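Local coordinates for ATP-dependent RNA helicase HrpB (Escherichia coli, PDB 6EUD), which hydrolyses ATP to ADP and phosphate as a DEAH/RHA-type helicase that binds single-stranded RNA, at residues Asp256-Lys259 against Ala260-Ala264; Phe221-Gly224 against Val225-Gln229; Met320-Arg323 against Ala324-Gly328. All coordinates share one frame; numbering follows the deposited sequence.

Contact 1: residues Asp256-Lys259 against Ala260-Ala264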
ATOM      1  N   ASP A 256     -36.552  -9.346  -7.193  1.00 99.10           N
ATOM      2  CA  ASP A 256     -35.822  -8.718  -8.289  1.00 92.09           C
ATOM      3  C   ASP A 256     -34.489  -9.431  -8.491  1.00 81.83           C
ATOM      4  O   ASP A 256     -34.006  -9.554  -9.614  1.00 78.02           O
ATOM      5  CB  ASP A 256     -35.613  -7.226  -8.018  1.00 92.11           C
ATOM      6  CG  ASP A 256     -36.868  -6.403  -8.277  1.00 91.67           C
ATOM      7  OD1 ASP A 256     -37.916  -6.992  -8.614  1.00 90.77           O
ATOM      8  OD2 ASP A 256     -36.814  -5.164  -8.140  1.00 92.02           O
ATOM      9  N   GLN A 257     -33.918  -9.914  -7.392  1.00 77.89           N
ATOM     10  CA  GLN A 257     -32.730 -10.754  -7.451  1.00 82.21           C
ATOM     11  C   GLN A 257     -33.023 -12.087  -8.157  1.00 83.27           C
ATOM     12  O   GLN A 257     -32.170 -12.631  -8.863  1.00 80.93           O
ATOM     13  CB  GLN A 257     -32.188 -10.999  -6.039  1.00 84.44           C
ATOM     14  CG  GLN A 257     -31.793  -9.714  -5.312  1.00 85.58           C
ATOM     15  CD  GLN A 257     -30.923  -9.948  -4.085  1.00 86.68           C
ATOM     16  OE1 GLN A 257     -30.018 -10.793  -4.087  1.00 87.00           O
ATOM     17  NE2 GLN A 257     -31.192  -9.190  -3.029  1.00 86.64           N
ATOM     18  N   ARG A 258     -34.239 -12.598  -7.969  1.00 83.40           N
ATOM     19  CA  ARG A 258     -34.656 -13.854  -8.585  1.00 81.50           C
ATOM     20  C   ARG A 258     -35.024 -13.643 -10.040  1.00 73.55           C
ATOM     21  O   ARG A 258     -34.729 -14.480 -10.892  1.00 73.66           O
ATOM     22  CB  ARG A 258     -35.841 -14.465  -7.835  1.00 90.89           C
ATOM     23  CG  ARG A 258     -35.550 -14.782  -6.381  1.00 99.36           C
ATOM     24  CD  ARG A 258     -34.377 -15.750  -6.249  1.00104.84           C
ATOM     25  NE  ARG A 258     -34.659 -17.050  -6.854  1.00108.87           N
ATOM     26  CZ  ARG A 258     -35.255 -18.052  -6.218  1.00111.29           C
ATOM     27  NH1 ARG A 258     -35.626 -17.903  -4.953  1.00112.60           N
ATOM     28  NH2 ARG A 258     -35.475 -19.201  -6.844  1.00111.32           N
ATOM     29  N   LYS A 259     -35.674 -12.518 -10.316  1.00 66.38           N
ATOM     30  CA  LYS A 259     -36.036 -12.155 -11.681  1.00 62.55           C
ATOM     31  C   LYS A 259     -34.787 -12.008 -12.563  1.00 56.64           C
ATOM     32  O   LYS A 259     -34.781 -12.414 -13.727  1.00 52.73           O
ATOM     33  CB  LYS A 259     -36.834 -10.861 -11.684  1.00 64.13           C
ATOM     34  CG  LYS A 259     -37.384 -10.494 -13.034  1.00 68.71           C
ATOM     35  CD  LYS A 259     -38.125  -9.176 -12.976  1.00 73.27           C
ATOM     36  CE  LYS A 259     -37.202  -8.053 -12.570  1.00 74.02           C
ATOM     37  NZ  LYS A 259     -37.930  -6.763 -12.615  1.00 78.78           N
ATOM     38  N   ALA A 260     -33.734 -11.436 -11.991  1.00 52.36           N
ATOM     39  CA  ALA A 260     -32.448 -11.350 -12.667  1.00 53.13           C
ATOM     40  C   ALA A 260     -31.737 -12.710 -12.806  1.00 54.47           C
ATOM     41  O   ALA A 260     -31.116 -12.961 -13.827  1.00 51.21           O
ATOM     42  CB  ALA A 260     -31.542 -10.362 -11.949  1.00 49.79           C
ATOM     43  N   ILE A 261     -31.818 -13.588 -11.807  1.00 56.27           N
ATOM     44  CA  ILE A 261     -31.049 -14.836 -11.873  1.00 54.72           C
ATOM     45  C   ILE A 261     -31.758 -15.876 -12.715  1.00 56.47           C
ATOM     46  O   ILE A 261     -31.116 -16.608 -13.468  1.00 57.94           O
ATOM     47  CB  ILE A 261     -30.761 -15.433 -10.471  1.00 69.31           C
ATOM     48  CG1 ILE A 261     -29.766 -14.546  -9.716  1.00 68.02           C
ATOM     49  CG2 ILE A 261     -30.209 -16.862 -10.581  1.00 64.80           C
ATOM     50  CD1 ILE A 261     -29.267 -15.137  -8.413  1.00 67.88           C
ATOM     51  N   LEU A 262     -33.083 -15.924 -12.594  1.00 58.22           N
ATOM     52  CA  LEU A 262     -33.892 -16.901 -13.313  1.00 61.28           C
ATOM     53  C   LEU A 262     -34.062 -16.545 -14.786  1.00 63.56           C
ATOM     54  O   LEU A 262     -34.075 -15.368 -15.145  1.00 65.05           O
ATOM     55  CB  LEU A 262     -35.265 -17.042 -12.657  1.00 63.17           C
ATOM     56  CG  LEU A 262     -35.238 -17.671 -11.265  1.00 65.99           C
ATOM     57  CD1 LEU A 262     -36.658 -17.878 -10.736  1.00 66.57           C
ATOM     58  CD2 LEU A 262     -34.453 -18.983 -11.291  1.00 64.84           C
ATOM     59  N   PRO A 263     -34.192 -17.568 -15.645  1.00 63.63           N
ATOM     60  CA  PRO A 263     -34.395 -17.330 -17.073  1.00 60.93           C
ATOM     61  C   PRO A 263     -35.552 -16.377 -17.345  1.00 57.33           C
ATOM     62  O   PRO A 263     -36.537 -16.382 -16.615  1.00 57.97           O
ATOM     63  CB  PRO A 263     -34.695 -18.726 -17.622  1.00 64.92           C
ATOM     64  CG  PRO A 263     -33.972 -19.642 -16.690  1.00 68.96           C
ATOM     65  CD  PRO A 263     -34.106 -19.007 -15.334  1.00 67.92           C
ATOM     66  N   ALA A 264     -35.399 -15.549 -18.373  1.00 53.43           N
ATOM     67  CA  ALA A 264     -36.461 -14.681 -18.849  1.00 51.21           C
ATOM     68  C   ALA A 264     -37.735 -15.469 -19.091  1.00 54.82           C
ATOM     69  O   ALA A 264     -37.683 -16.616 -19.532  1.00 56.41           O
ATOM     70  CB  ALA A 264     -36.034 -13.981 -20.122  1.00 45.66           C
TER
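Leu262 keeps CG beside its own backbone N (chi1 -67°), and this torsion lays the start of its side chain over the carbonyl oxygen of Arg258, with Leu262 CB 3.2 Å and CG 3.3 Å from Arg258 O. Ile261 does the same one residue earlier: its longer branch lies on the N side (chi1 -69°), where Ile261 CG1 comes within 3.2 Å of Gln257 O. The two acceptors are therefore flanked by aliphatic carbon while they accept backbone N-H groups. Arg258, bent at each of its first three torsions, rises away from the helix, yet its NH2 still comes to 4.3 Å from Leu262 CD1, a loose, oblique approach at the exposed side.

Three successive main-chain bonds hold the turn. Ala260 N donates to Asp256 O at 3.0 Å, and Ile261 N to Gln257 O at 3.1 Å in the most bent of the three. Leu262 N reaches Arg258 O at 2.8 Å with a straighter N-H...O angle of 163°. Leu262 still closes this last turn although its own backbone has already left helical values, and Pro263 and Ala264 lead off in an extended path. Beyond the turn, the carbonyls of Ala260 and Leu262 are both bonded by NZ of Lys270, which places a positive charge at the helix's C-terminal end.

The methyl of Ala260 touches Asp256 O, and it also packs on Cys246, Leu248 and Val272 of the sheet. This is the short helix of a beta-alpha-beta crossover, packed on the sheet through Ala260 and exposed at Arg258 and Leu262, here 256-261 between the neighbouring parallel strands 243-248 and 269-274 of the second RecA-like helicase domain.

Contact 2: residues Phe221-Gly224 against Val225-Gln229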
ATOM      1  N   PHE A 221     -21.874  -6.178 -17.318  1.00 27.28           N
ATOM      2  CA  PHE A 221     -21.058  -5.888 -16.137  1.00 29.90           C
ATOM      3  C   PHE A 221     -20.777  -4.404 -16.045  1.00 32.00           C
ATOM      4  O   PHE A 221     -20.308  -3.821 -17.006  1.00 31.66           O
ATOM      5  CB  PHE A 221     -19.731  -6.667 -16.162  1.00 29.33           C
ATOM      6  CG  PHE A 221     -19.891  -8.173 -15.948  1.00 30.83           C
ATOM      7  CD1 PHE A 221     -19.843  -9.065 -17.028  1.00 28.50           C
ATOM      8  CD2 PHE A 221     -20.086  -8.694 -14.669  1.00 30.95           C
ATOM      9  CE1 PHE A 221     -19.981 -10.453 -16.836  1.00 27.07           C
ATOM     10  CE2 PHE A 221     -20.227 -10.078 -14.464  1.00 27.15           C
ATOM     11  CZ  PHE A 221     -20.172 -10.959 -15.547  1.00 24.31           C
ATOM     12  N   LEU A 222     -21.071  -3.808 -14.886  1.00 32.92           N
ATOM     13  CA  LEU A 222     -20.849  -2.385 -14.627  1.00 29.64           C
ATOM     14  C   LEU A 222     -20.071  -2.198 -13.316  1.00 33.51           C
ATOM     15  O   LEU A 222     -19.990  -3.130 -12.510  1.00 35.07           O
ATOM     16  CB  LEU A 222     -22.197  -1.662 -14.587  1.00 29.51           C
ATOM     17  CG  LEU A 222     -22.829  -1.674 -15.976  1.00 24.80           C
ATOM     18  CD1 LEU A 222     -24.255  -1.146 -15.991  1.00 24.64           C
ATOM     19  CD2 LEU A 222     -21.918  -0.871 -16.916  1.00 24.03           C
ATOM     20  N   PRO A 223     -19.492  -0.998 -13.088  1.00 34.62           N
ATOM     21  CA  PRO A 223     -18.654  -0.825 -11.888  1.00 35.50           C
ATOM     22  C   PRO A 223     -19.429  -0.801 -10.558  1.00 42.11           C
ATOM     23  O   PRO A 223     -18.915  -1.295  -9.554  1.00 49.87           O
ATOM     24  CB  PRO A 223     -17.984   0.535 -12.118  1.00 33.71           C
ATOM     25  CG  PRO A 223     -18.124   0.809 -13.612  1.00 27.76           C
ATOM     26  CD  PRO A 223     -19.424   0.179 -13.978  1.00 31.43           C
ATOM     27  N   GLY A 224     -20.622  -0.217 -10.541  1.00 36.45           N
ATOM     28  CA  GLY A 224     -21.393  -0.145  -9.319  1.00 34.42           C
ATOM     29  C   GLY A 224     -22.855   0.207  -9.501  1.00 40.00           C
ATOM     30  O   GLY A 224     -23.330   0.419 -10.624  1.00 42.45           O
ATOM     31  N   VAL A 225     -23.563   0.289  -8.376  1.00 37.46           N
ATOM     32  CA  VAL A 225     -24.995   0.529  -8.355  1.00 32.79           C
ATOM     33  C   VAL A 225     -25.420   1.789  -9.097  1.00 28.79           C
ATOM     34  O   VAL A 225     -26.373   1.777  -9.889  1.00 33.48           O
ATOM     35  CB  VAL A 225     -25.495   0.611  -6.914  1.00 41.65           C
ATOM     36  CG1 VAL A 225     -27.012   0.920  -6.878  1.00 42.91           C
ATOM     37  CG2 VAL A 225     -25.202  -0.700  -6.198  1.00 43.80           C
ATOM     38  N   GLY A 226     -24.715   2.879  -8.859  1.00 26.09           N
ATOM     39  CA  GLY A 226     -25.018   4.108  -9.579  1.00 28.91           C
ATOM     40  C   GLY A 226     -24.987   3.927 -11.088  1.00 34.95           C
ATOM     41  O   GLY A 226     -25.893   4.405 -11.769  1.00 38.97           O
ATOM     42  N   GLU A 227     -23.969   3.228 -11.608  1.00 35.84           N
ATOM     43  CA  GLU A 227     -23.853   3.019 -13.053  1.00 34.86           C
ATOM     44  C   GLU A 227     -24.952   2.093 -13.533  1.00 34.61           C
ATOM     45  O   GLU A 227     -25.525   2.313 -14.602  1.00 38.09           O
ATOM     46  CB  GLU A 227     -22.487   2.453 -13.446  1.00 36.79           C
ATOM     47  CG  GLU A 227     -21.333   3.422 -13.308  1.00 40.60           C
ATOM     48  CD  GLU A 227     -20.821   3.551 -11.879  1.00 45.80           C
ATOM     49  OE1 GLU A 227     -20.981   2.587 -11.093  1.00 45.05           O
ATOM     50  OE2 GLU A 227     -20.238   4.613 -11.558  1.00 47.82           O
ATOM     51  N   ILE A 228     -25.254   1.068 -12.742  1.00 29.25           N
ATOM     52  CA  ILE A 228     -26.393   0.210 -13.037  1.00 28.77           C
ATOM     53  C   ILE A 228     -27.689   1.013 -13.214  1.00 35.44           C
ATOM     54  O   ILE A 228     -28.444   0.782 -14.162  1.00 41.28           O
ATOM     55  CB  ILE A 228     -26.603  -0.836 -11.939  1.00 31.04           C
ATOM     56  CG1 ILE A 228     -25.430  -1.816 -11.935  1.00 32.05           C
ATOM     57  CG2 ILE A 228     -27.948  -1.567 -12.136  1.00 28.94           C
ATOM     58  CD1 ILE A 228     -25.571  -2.945 -10.948  1.00 32.71           C
ATOM     59  N   GLN A 229     -27.948   1.961 -12.315  1.00 36.47           N
ATOM     60  CA  GLN A 229     -29.182   2.745 -12.383  1.00 33.48           C
ATOM     61  C   GLN A 229     -29.206   3.635 -13.619  1.00 33.47           C
ATOM     62  O   GLN A 229     -30.206   3.683 -14.355  1.00 38.41           O
ATOM     63  CB  GLN A 229     -29.341   3.593 -11.129  1.00 38.45           C
ATOM     64  CG  GLN A 229     -29.387   2.801  -9.855  1.00 52.55           C
ATOM     65  CD  GLN A 229     -29.564   3.683  -8.636  1.00 64.75           C
ATOM     66  OE1 GLN A 229     -29.554   4.907  -8.741  1.00 70.89           O
ATOM     67  NE2 GLN A 229     -29.739   3.062  -7.471  1.00 69.73           N
TER
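Pro223 and Glu227 meet at about a right angle: the carboxylate chain passes across the proline ring, Glu227 CG lying 3.8 Å from Pro223 CD while OE1 at the far end touches Pro223 CB. Glu227 gets there by folding back at its second torsion (chi2 80°), which turns the carboxylate toward the chain just ahead of the helix. That brings Glu227 OE1 to 2.9 Å from Gly224 N. Its salt-bridge partner is Arg297 of strand 287-302, which binds the same OE1; Arg230 makes a long, weak ion pair with OE2.

On the buried side of the loop, Leu222 points at the first turn of the helix. Its CD1 packs 3.9 Å from Ile228 CA and equally near the carbonyl of Glu227, and Leu222 CB faces Ile228 CG1 at 4.2 Å, an apolar contact continued by Phe199 and Cys293 around Leu222.

Gly224 occupies the N-cap. Its carbonyl accepts Ile228 N at 2.9 Å, the donor lying nearly along the C=O axis and the N-H...O angle 168°, and Ile228 CG1 leans on that same oxygen at 3.3 Å. A beta carbon on Gly224 would sit tightly against Glu227 OE1, so the extended residue at the N-cap leaves the carboxylate room to fold back.

The sequence corresponds to motif IV of DEAH/RHA helicases, at the junction of strand 217-221 and helix 225-236. Chemically, an acid is placed at the N-terminal end of a helix, with an arginine at the same oxygen; both the helix end and Arg297 would probably favour the charged carboxylate, and the salt bridge ties the start of the helix to strand 287-302.

Contact 3: residues Met320-Arg323 against Ala324-Gly328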
ATOM      1  N   MET A 320     -11.573 -10.294 -17.451  1.00 30.32           N
ATOM      2  CA  MET A 320     -12.296 -10.080 -18.699  1.00 29.05           C
ATOM      3  C   MET A 320     -12.657 -11.434 -19.321  1.00 30.35           C
ATOM      4  O   MET A 320     -13.763 -11.634 -19.854  1.00 33.36           O
ATOM      5  CB  MET A 320     -11.472  -9.240 -19.662  1.00 28.09           C
ATOM      6  CG  MET A 320     -11.600  -7.717 -19.416  1.00 22.68           C
ATOM      7  SD  MET A 320     -10.894  -6.721 -20.745  1.00 28.81           S
ATOM      8  CE  MET A 320      -9.161  -7.145 -20.563  1.00 27.24           C
ATOM      9  N   THR A 321     -11.734 -12.377 -19.210  1.00 28.88           N
ATOM     10  CA  THR A 321     -11.950 -13.728 -19.715  1.00 30.47           C
ATOM     11  C   THR A 321     -12.979 -14.469 -18.857  1.00 31.58           C
ATOM     12  O   THR A 321     -13.848 -15.167 -19.378  1.00 33.96           O
ATOM     13  CB  THR A 321     -10.627 -14.510 -19.776  1.00 33.68           C
ATOM     14  OG1 THR A 321      -9.798 -13.920 -20.786  1.00 35.55           O
ATOM     15  CG2 THR A 321     -10.865 -15.947 -20.133  1.00 26.13           C
ATOM     16  N   GLN A 322     -12.902 -14.298 -17.543  1.00 31.70           N
ATOM     17  CA  GLN A 322     -13.899 -14.905 -16.670  1.00 32.50           C
ATOM     18  C   GLN A 322     -15.296 -14.328 -16.988  1.00 32.56           C
ATOM     19  O   GLN A 322     -16.278 -15.067 -17.044  1.00 33.94           O
ATOM     20  CB  GLN A 322     -13.530 -14.700 -15.210  1.00 30.41           C
ATOM     21  CG  GLN A 322     -14.505 -15.275 -14.216  1.00 40.98           C
ATOM     22  CD  GLN A 322     -14.482 -16.795 -14.143  1.00 50.36           C
ATOM     23  OE1 GLN A 322     -13.473 -17.430 -14.468  1.00 56.84           O
ATOM     24  NE2 GLN A 322     -15.595 -17.387 -13.701  1.00 49.21           N
ATOM     25  N   ARG A 323     -15.363 -13.023 -17.249  1.00 29.59           N
ATOM     26  CA  ARG A 323     -16.619 -12.367 -17.602  1.00 28.87           C
ATOM     27  C   ARG A 323     -17.170 -12.866 -18.930  1.00 28.31           C
ATOM     28  O   ARG A 323     -18.367 -13.067 -19.069  1.00 32.74           O
ATOM     29  CB  ARG A 323     -16.439 -10.856 -17.678  1.00 29.42           C
ATOM     30  CG  ARG A 323     -16.321 -10.212 -16.348  1.00 32.83           C
ATOM     31  CD  ARG A 323     -16.005  -8.724 -16.441  1.00 32.41           C
ATOM     32  NE  ARG A 323     -15.837  -8.203 -15.088  1.00 33.25           N
ATOM     33  CZ  ARG A 323     -15.860  -6.920 -14.759  1.00 34.75           C
ATOM     34  NH1 ARG A 323     -16.046  -5.992 -15.686  1.00 31.46           N
ATOM     35  NH2 ARG A 323     -15.705  -6.566 -13.492  1.00 37.46           N
ATOM     36  N   ALA A 324     -16.294 -13.043 -19.912  1.00 28.26           N
ATOM     37  CA  ALA A 324     -16.690 -13.572 -21.207  1.00 25.97           C
ATOM     38  C   ALA A 324     -17.277 -14.984 -21.066  1.00 27.51           C
ATOM     39  O   ALA A 324     -18.260 -15.326 -21.720  1.00 31.20           O
ATOM     40  CB  ALA A 324     -15.500 -13.581 -22.153  1.00 26.53           C
ATOM     41  N   GLY A 325     -16.692 -15.790 -20.186  1.00 29.01           N
ATOM     42  CA  GLY A 325     -17.126 -17.166 -20.006  1.00 26.66           C
ATOM     43  C   GLY A 325     -18.503 -17.275 -19.393  1.00 27.47           C
ATOM     44  O   GLY A 325     -19.113 -18.346 -19.422  1.00 35.53           O
ATOM     45  N   ARG A 326     -18.997 -16.177 -18.826  1.00 26.05           N
ATOM     46  CA  ARG A 326     -20.373 -16.136 -18.334  1.00 34.66           C
ATOM     47  C   ARG A 326     -21.392 -16.149 -19.497  1.00 35.88           C
ATOM     48  O   ARG A 326     -22.588 -16.381 -19.283  1.00 37.66           O
ATOM     49  CB  ARG A 326     -20.594 -14.915 -17.412  1.00 36.13           C
ATOM     50  CG  ARG A 326     -19.907 -15.048 -16.043  1.00 37.97           C
ATOM     51  CD  ARG A 326     -19.658 -16.502 -15.734  1.00 48.01           C
ATOM     52  NE  ARG A 326     -19.735 -16.848 -14.324  1.00 59.57           N
ATOM     53  CZ  ARG A 326     -19.453 -18.064 -13.871  1.00 65.56           C
ATOM     54  NH1 ARG A 326     -19.078 -19.002 -14.732  1.00 61.78           N
ATOM     55  NH2 ARG A 326     -19.541 -18.343 -12.574  1.00 70.64           N
ATOM     56  N   ALA A 327     -20.910 -15.937 -20.726  1.00 33.33           N
ATOM     57  CA  ALA A 327     -21.763 -16.065 -21.906  1.00 32.99           C
ATOM     58  C   ALA A 327     -21.731 -17.486 -22.484  1.00 28.84           C
ATOM     59  O   ALA A 327     -22.326 -17.741 -23.522  1.00 29.10           O
ATOM     60  CB  ALA A 327     -21.351 -15.030 -22.996  1.00 25.41           C
ATOM     61  N   GLY A 328     -21.059 -18.413 -21.803  1.00 31.99           N
ATOM     62  CA  GLY A 328     -20.773 -19.715 -22.378  1.00 28.10           C
ATOM     63  C   GLY A 328     -21.163 -20.883 -21.500  1.00 34.93           C
ATOM     64  O   GLY A 328     -20.622 -21.967 -21.652  1.00 38.26           O
TER
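Gln322 and Arg326 lie side by side and point the same way, four residues apart. The contact is between flat groups: Gln322 NE2 sits over the centre of one face of the Arg326 guanidinium, 3.9 Å from CZ, with the amide and guanidinium planes inclined at 63°. A bend at the second torsion of Gln322 (chi2 72°) swings the amide toward the arginine. This is face contact and not a hydrogen bond; Gln322 NE2 is hydrogen-bonded to Glu279 O. An alanine in place of Arg326 would take away the guanidinium, so that the Gln322 amide would probably lose the flat group beneath it and the positive charge beside Thr32 would be missing.

Main-chain bonds carry the helix and then tighten it. Ala324 N donates to Met320 O at 2.9 Å and Gly325 N to Thr321 O at 3.0 Å. At Arg326 the pattern shifts: its N bonds Arg323 O at 3.2 Å, coming from above the carbonyl plane, and only weakly Gln322 O at 3.4 Å. Ala327 N to Ala324 O at 2.9 Å then leads into the type I turn from Gly325 to Gly328.

Ionic contacts belong to Arg323, whose extended, buried chain sends NH1 to Asp292 and NE to Glu279 in two salt bridges.

Among apolar contacts, Arg326 packs its CG against Phe221, and its side chain also touches Leu219.

Gln-Arg-Ala-Gly-Arg-Ala-Gly-Arg, ending at Arg329, is motif VI of the superfamily 2 helicases. Arg329 lies beside Arg326, a pair probably suited to an anionic phosphate. The side chain of Arg326 is about 4 Å from that of Thr32 of the predicted ATP site, consistent with an arginine finger that, as in relatives, reaches nucleotide phosphates across the cleft between the RecA-like domains.

How the contacts relate
All three contacts belong to the second RecA-like domain and follow one another along the chain as 2, 1, 3. Their centres are 17 to 19 Å apart, spread round one mixed sheet: contact 2 follows strand 217-221, contact 1 lies on the crossover between strands 243-248 and 269-274, and contact 3 is on helix 317-325, ahead of strand 333-337. Contacts 2 and 3 touch, Phe221 CE1 packing 3.7 Å from Arg323 CB, whereas contact 1 stays about 10 Å from either at the nearest atoms. The direct link thus joins motif IV to motif VI, the one beside the predicted ATP site; contact 1 lies on a surface helix of the same sheet, without touching the other two.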